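Local coordinates for DNA polymerase III subunit beta (Caulobacter crescentus, PDB 5WCE), which forms a ring-shaped head-to-tail homodimer around DNA that tethers DNA polymerases and other proteins to it, conferring processivity, at the interface of chains A and B. Residues are numbered along the deposited sequence; one frame, centred on the assembly and turned at random. Chains: chain A/B, DNA polymerase III subunit beta.

The interface of chains A and B. Residues chain A 282-283, 286, 314-316; chain B 113-114.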
ATOM      1  N   ARG A 282       4.478   4.034 -22.077  1.00 24.79           N
ATOM      2  CA  ARG A 282       5.301   5.225 -22.214  1.00 26.06           C
ATOM      3  C   ARG A 282       4.538   6.478 -22.610  1.00 26.26           C
ATOM      4  O   ARG A 282       4.613   7.511 -21.917  1.00 24.85           O
ATOM      5  CB  ARG A 282       6.426   5.037 -23.237  1.00 27.03           C
ATOM      6  CG  ARG A 282       7.705   4.569 -22.660  1.00 28.49           C
ATOM      7  CD  ARG A 282       8.816   4.665 -23.664  1.00 28.55           C
ATOM      8  NE  ARG A 282       8.642   3.650 -24.702  1.00 27.40           N
ATOM      9  CZ  ARG A 282       8.954   2.361 -24.592  1.00 27.20           C
ATOM     10  NH1 ARG A 282       9.468   1.866 -23.470  1.00 27.87           N
ATOM     11  NH2 ARG A 282       8.743   1.559 -25.637  1.00 27.16           N
ATOM     12  N   VAL A 283       3.820   6.409 -23.745  1.00 25.28           N
ATOM     13  CA  VAL A 283       3.156   7.609 -24.262  1.00 25.91           C
ATOM     14  C   VAL A 283       2.040   8.069 -23.330  1.00 27.00           C
ATOM     15  O   VAL A 283       1.793   9.271 -23.247  1.00 29.52           O
ATOM     16  CB  VAL A 283       2.661   7.446 -25.700  1.00 24.97           C
ATOM     17  CG1 VAL A 283       3.840   7.274 -26.640  1.00 25.93           C
ATOM     18  CG2 VAL A 283       1.682   6.315 -25.855  1.00 23.82           C
ATOM     19  N   ILE A 286       2.515  10.911 -20.252  1.00 38.48           N
ATOM     20  CA  ILE A 286       2.429  12.404 -20.205  1.00 41.52           C
ATOM     21  C   ILE A 286       1.155  12.860 -19.480  1.00 42.01           C
ATOM     22  O   ILE A 286       1.066  14.052 -19.208  1.00 41.98           O
ATOM     23  CB  ILE A 286       2.544  13.252 -21.528  1.00 43.24           C
ATOM     24  CG1 ILE A 286       1.744  12.680 -22.622  1.00 43.02           C
ATOM     25  CG2 ILE A 286       3.990  13.610 -21.934  1.00 45.77           C
ATOM     26  CD1 ILE A 286       0.327  12.419 -22.297  1.00 42.08           C
ATOM     27  N   GLN A 314       2.433  16.540 -25.171  1.00 35.31           N
ATOM     28  CA  GLN A 314       2.258  15.500 -26.201  1.00 34.63           C
ATOM     29  C   GLN A 314       3.304  14.369 -26.061  1.00 32.71           C
ATOM     30  O   GLN A 314       4.453  14.632 -25.683  1.00 31.12           O
ATOM     31  CB  GLN A 314       2.466  16.138 -27.565  1.00 37.39           C
ATOM     32  CG  GLN A 314       2.201  15.211 -28.717  1.00 38.78           C
ATOM     33  CD  GLN A 314       2.588  15.839 -30.061  1.00 42.90           C
ATOM     34  OE1 GLN A 314       2.172  16.949 -30.358  1.00 52.43           O
ATOM     35  NE2 GLN A 314       3.367  15.114 -30.892  1.00 43.75           N
ATOM     36  N   ALA A 315       2.905  13.136 -26.402  1.00 29.34           N
ATOM     37  CA  ALA A 315       3.824  11.994 -26.517  1.00 28.69           C
ATOM     38  C   ALA A 315       3.508  11.159 -27.721  1.00 28.30           C
ATOM     39  O   ALA A 315       2.333  10.744 -27.896  1.00 27.57           O
ATOM     40  CB  ALA A 315       3.732  11.134 -25.286  1.00 29.24           C
ATOM     41  N   VAL A 316       4.516  10.902 -28.556  1.00 27.82           N
ATOM     42  CA  VAL A 316       4.396  10.040 -29.728  1.00 27.27           C
ATOM     43  C   VAL A 316       5.409   8.907 -29.726  1.00 27.03           C
ATOM     44  O   VAL A 316       6.605   9.148 -29.448  1.00 26.17           O
ATOM     45  CB  VAL A 316       4.610  10.865 -30.983  1.00 28.47           C
ATOM     46  CG1 VAL A 316       4.392  10.078 -32.259  1.00 27.87           C
ATOM     47  CG2 VAL A 316       3.660  12.034 -30.948  1.00 30.55           C
TER
ATOM     48  N   ARG B 113       9.093  10.369 -28.568  1.00 29.97           N
ATOM     49  CA  ARG B 113       9.264  11.812 -28.498  1.00 29.22           C
ATOM     50  C   ARG B 113       8.194  12.427 -27.625  1.00 28.17           C
ATOM     51  O   ARG B 113       6.977  12.184 -27.843  1.00 28.17           O
ATOM     52  CB  ARG B 113       9.166  12.388 -29.895  1.00 32.24           C
ATOM     53  CG  ARG B 113       9.491  13.868 -30.020  1.00 33.26           C
ATOM     54  CD  ARG B 113       9.230  14.263 -31.453  1.00 37.83           C
ATOM     55  NE  ARG B 113       9.540  15.658 -31.732  1.00 39.49           N
ATOM     56  CZ  ARG B 113      10.757  16.139 -31.929  1.00 41.05           C
ATOM     57  NH1 ARG B 113      11.839  15.351 -31.842  1.00 42.35           N
ATOM     58  NH2 ARG B 113      10.903  17.448 -32.178  1.00 41.57           N
ATOM     59  N   PHE B 114       8.615  13.184 -26.613  1.00 26.11           N
ATOM     60  CA  PHE B 114       7.702  13.910 -25.752  1.00 25.87           C
ATOM     61  C   PHE B 114       7.949  15.421 -25.884  1.00 25.55           C
ATOM     62  O   PHE B 114       9.088  15.869 -26.066  1.00 24.37           O
ATOM     63  CB  PHE B 114       7.872  13.498 -24.324  1.00 25.69           C
ATOM     64  CG  PHE B 114       7.750  12.032 -24.090  1.00 26.78           C
ATOM     65  CD1 PHE B 114       8.810  11.170 -24.391  1.00 27.09           C
ATOM     66  CD2 PHE B 114       6.581  11.497 -23.559  1.00 28.56           C
ATOM     67  CE1 PHE B 114       8.690   9.798 -24.203  1.00 28.42           C
ATOM     68  CE2 PHE B 114       6.453  10.124 -23.374  1.00 29.32           C
ATOM     69  CZ  PHE B 114       7.511   9.273 -23.704  1.00 28.99           C
TER
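B:Phe114 and A:Ala315 face each other across the seam of the sliding-clamp ring and illustrate how a ring-shaped dimer can close by continuing a beta-sheet from one subunit into the next. Strand 112-116 of chain B runs antiparallel to strand 314-320 of chain A, the N-terminal domain of one copy meeting the C-terminal domain of the other; two-fold symmetry repeats the joint at the opposite seam. The strand pairing is backbone work: A:Val316 N donates to B:Arg113 O (2.9 Å, 174° at the hydrogen), and B:Arg113 N donates to A:Val316 O (2.9 Å).

In this patch the phenyl group of B:Phe114 makes the apolar contacts. With CG of B:Phe114 anti to its carbonyl carbon (chi1 -54°), the ring leans toward the last turn of helix 273-284 in chain A. Its CD2-CE2 edge meets the methyls of chain A. The A:Ala315 methyl, CB, approaches this side obliquely from off the ring plane, 3.4 Å from B:Phe114 CD2. A:Ile286 reaches the same ring carbon from nearer the plane, through its branch methyl, CG2 to B:Phe114 CD2 being 3.7 Å; the two side chains cross at a slant. Replacing B:Phe114 with an alanine would probably open a gap beside the A:Ala315 and A:Ile286 methyls and leave both without their aromatic partner.

B:Arg113 shows the opposite use of a side chain. CG is anti to the backbone N (chi1 -173°), and the chain stays extended as far as NE, carrying the guanidinium group away from the paired backbones. Among the contacts described, its backbone N and O make the hydrogen bonds.

Farther along the phenyl edge lies a polar atom: the backbone carbonyl A:Arg282 O sits in the plane of the phenyl ring, 3.5 Å from B:Phe114 CE2.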